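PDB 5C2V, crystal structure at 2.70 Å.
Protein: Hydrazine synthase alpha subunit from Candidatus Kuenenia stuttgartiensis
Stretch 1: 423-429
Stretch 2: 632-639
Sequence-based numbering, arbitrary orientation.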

# COMPACT_ATOMS: atom_id res chain seq x y z
N GLY D 423 27.45 40.70 10.53
CA GLY D 423 26.80 41.46 9.48
C GLY D 423 26.10 40.64 8.40
O GLY D 423 25.79 41.16 7.33
N TYR D 424 25.86 39.37 8.68
CA TYR D 424 25.13 38.52 7.74
C TYR D 424 23.63 38.78 7.82
O TYR D 424 23.09 38.99 8.90
CB TYR D 424 25.42 37.04 8.01
CG TYR D 424 26.76 36.58 7.49
CD1 TYR D 424 26.95 36.34 6.13
CD2 TYR D 424 27.83 36.38 8.34
CE1 TYR D 424 28.16 35.91 5.64
CE2 TYR D 424 29.06 35.95 7.86
CZ TYR D 424 29.22 35.72 6.51
OH TYR D 424 30.43 35.30 6.02
N PRO D 425 22.96 38.77 6.65
CA PRO D 425 21.51 38.98 6.58
C PRO D 425 20.73 37.94 7.37
O PRO D 425 19.67 38.24 7.92
CB PRO D 425 21.21 38.86 5.08
CG PRO D 425 22.52 39.15 4.41
CD PRO D 425 23.56 38.60 5.32
N HIS D 426 21.26 36.72 7.42
CA HIS D 426 20.60 35.63 8.13
C HIS D 426 21.64 34.62 8.60
O HIS D 426 22.73 34.52 8.03
CB HIS D 426 19.58 34.95 7.22
CG HIS D 426 18.55 34.15 7.95
ND1 HIS D 426 18.80 32.91 8.49
CD2 HIS D 426 17.24 34.41 8.22
CE1 HIS D 426 17.71 32.44 9.07
NE2 HIS D 426 16.75 33.34 8.92
N SER D 427 21.32 33.88 9.66
CA SER D 427 22.19 32.81 10.13
C SER D 427 22.31 31.74 9.06
O SER D 427 21.36 31.48 8.33
CB SER D 427 21.65 32.21 11.43
OG SER D 427 20.32 31.74 11.26
N TRP D 428 23.48 31.13 8.95
CA TRP D 428 23.70 30.14 7.90
C TRP D 428 24.52 28.93 8.36
O TRP D 428 25.15 28.96 9.42
CB TRP D 428 24.37 30.80 6.69
CG TRP D 428 25.68 31.47 6.97
CD1 TRP D 428 25.86 32.70 7.54
CD2 TRP D 428 26.98 30.96 6.68
NE1 TRP D 428 27.20 32.98 7.63
CE2 TRP D 428 27.91 31.93 7.10
CE3 TRP D 428 27.46 29.78 6.10
CZ2 TRP D 428 29.29 31.76 6.97
CZ3 TRP D 428 28.82 29.61 5.97
CH2 TRP D 428 29.72 30.59 6.40
N GLY D 429 24.51 27.88 7.55
CA GLY D 429 25.17 26.63 7.87
C GLY D 429 25.48 25.86 6.60
O GLY D 429 25.32 26.39 5.51
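Stretch 2 632-639: PVEGLTLD

L636 is the residue around which stretch 2 is fitted to stretch 1. It gives up 106 Å² to the other stretch, more than any other residue in the contact, and L636 CA lies 5.3 Å from H426 CA, the closest CA pair between the stretches. Its CA-to-CB bond points toward stretch 1, and an m, t rotamer carries the branched end in among the side chains of Y424 and W428. There L636 CD1 does double duty: it lies 3.8 Å from Y424 CD1 and 3.9 Å from W428 CD1, oblique to both rings. One methyl thus touches two aromatic side chains that are four residues apart in sequence. Nearer its root the same leucine meets a proline, with L636 CB 3.8 Å from P425 CB. The first rule to be read here is economy: a single buried leucine touches four of the five positions from Y424 to W428, missing S427, whose CA-to-CB bond points away.

Beyond this centre, V633 extends the apolar surface along Y424. The valine points toward stretch 1 in the t rotamer, and V633 CG2 comes within 3.5 Å of Y424 CE1, at the edge of the ring and near its plane. The tyrosine leaves its backbone sideways, but with chi1 in m the ring reaches back to stretch 2, so that V633 and L636 share it.

Between these two side chains the backbone of stretch 2 is irregular, with no helix or strand. V633 and E634 are extended, G635 turns at phi/psi 82/24, a positive phi that by itself favours glycine, and L636 follows at -98/-3. E634 makes no contact with stretch 1, and its carboxylate is hydrogen-bonded elsewhere in the structure. Stretch 1 is likewise loop until the strand that begins at W428. Stretch 2 crosses stretch 1 steeply, nearest at H426 and L636, with neither a parallel nor an antiparallel register: V633 meets Y424, L636 spans Y424 to W428, and L638 returns to H426.

Toward the polar edge, the carbonyl of L636 meets carbon atoms of stretch 1. L636 O is 3.2 Å from H426 CB and 3.6 Å from P425 CB, and no hydrogen bond crosses between the stretches. H426 is instead held within its own stretch: H426 ND1 donates to S427 O at 2.9 Å and an angle of 178°, almost straight. That bond helps fix the imidazole, and H426 CD2 lies 3.7 Å from L638 CD1, with that methyl carbon oblique to the ring. T637 turns its CA-to-CB bond away, yet T637 OG1 still lies 4.1 Å from P425 CB while finding its hydrogen bond elsewhere in the structure. The design lesson is a modest contact, 372 Å² over both sides, built by packing alone, with H426 ND1 and T637 OG1 bonded away from the partner stretch.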

# COMPACT_ATOMS: atom_id res chain seq x y z
N PRO D 632 31.35 34.46 -2.12
CA PRO D 632 30.30 35.49 -2.13
C PRO D 632 29.08 35.05 -1.34
O PRO D 632 28.72 33.87 -1.36
CB PRO D 632 29.97 35.63 -3.62
CG PRO D 632 31.21 35.20 -4.32
CD PRO D 632 31.79 34.11 -3.48
N VAL D 633 28.44 35.99 -0.66
CA VAL D 633 27.30 35.67 0.19
C VAL D 633 25.99 35.82 -0.58
O VAL D 633 25.60 36.92 -0.94
CB VAL D 633 27.25 36.59 1.43
CG1 VAL D 633 26.07 36.23 2.31
CG2 VAL D 633 28.56 36.49 2.20
N GLU D 634 25.32 34.70 -0.82
CA GLU D 634 24.11 34.71 -1.65
C GLU D 634 22.96 33.94 -1.02
O GLU D 634 23.14 32.86 -0.46
CB GLU D 634 24.42 34.14 -3.04
CG GLU D 634 23.22 34.12 -3.98
CD GLU D 634 23.61 33.83 -5.41
OE1 GLU D 634 22.83 34.19 -6.32
OE2 GLU D 634 24.69 33.24 -5.64
N GLY D 635 21.76 34.51 -1.12
CA GLY D 635 20.54 33.83 -0.72
C GLY D 635 20.24 33.85 0.76
O GLY D 635 19.54 32.97 1.27
N LEU D 636 20.77 34.84 1.47
CA LEU D 636 20.49 34.97 2.89
C LEU D 636 19.38 35.98 3.20
O LEU D 636 18.99 36.14 4.36
CB LEU D 636 21.76 35.36 3.66
CG LEU D 636 22.87 34.30 3.65
CD1 LEU D 636 23.91 34.62 4.72
CD2 LEU D 636 22.29 32.91 3.85
N THR D 637 18.86 36.65 2.18
CA THR D 637 17.80 37.62 2.40
C THR D 637 16.43 36.98 2.15
O THR D 637 16.09 36.65 1.02
CB THR D 637 17.96 38.85 1.49
OG1 THR D 637 19.32 39.29 1.51
CG2 THR D 637 17.06 39.98 1.96
N LEU D 638 15.66 36.82 3.23
CA LEU D 638 14.36 36.16 3.15
C LEU D 638 13.38 36.97 2.31
O LEU D 638 12.49 36.41 1.67
CB LEU D 638 13.79 35.95 4.56
CG LEU D 638 14.52 34.95 5.45
CD1 LEU D 638 13.85 34.86 6.81
CD2 LEU D 638 14.58 33.58 4.79
N ASP D 639 13.54 38.28 2.33
CA ASP D 639 12.71 39.19 1.55
C ASP D 639 12.81 38.87 0.06
O ASP D 639 11.82 38.88 -0.66
CB ASP D 639 13.13 40.64 1.82
CG ASP D 639 12.07 41.65 1.43
OD1 ASP D 639 11.34 41.42 0.44
OD2 ASP D 639 11.96 42.69 2.11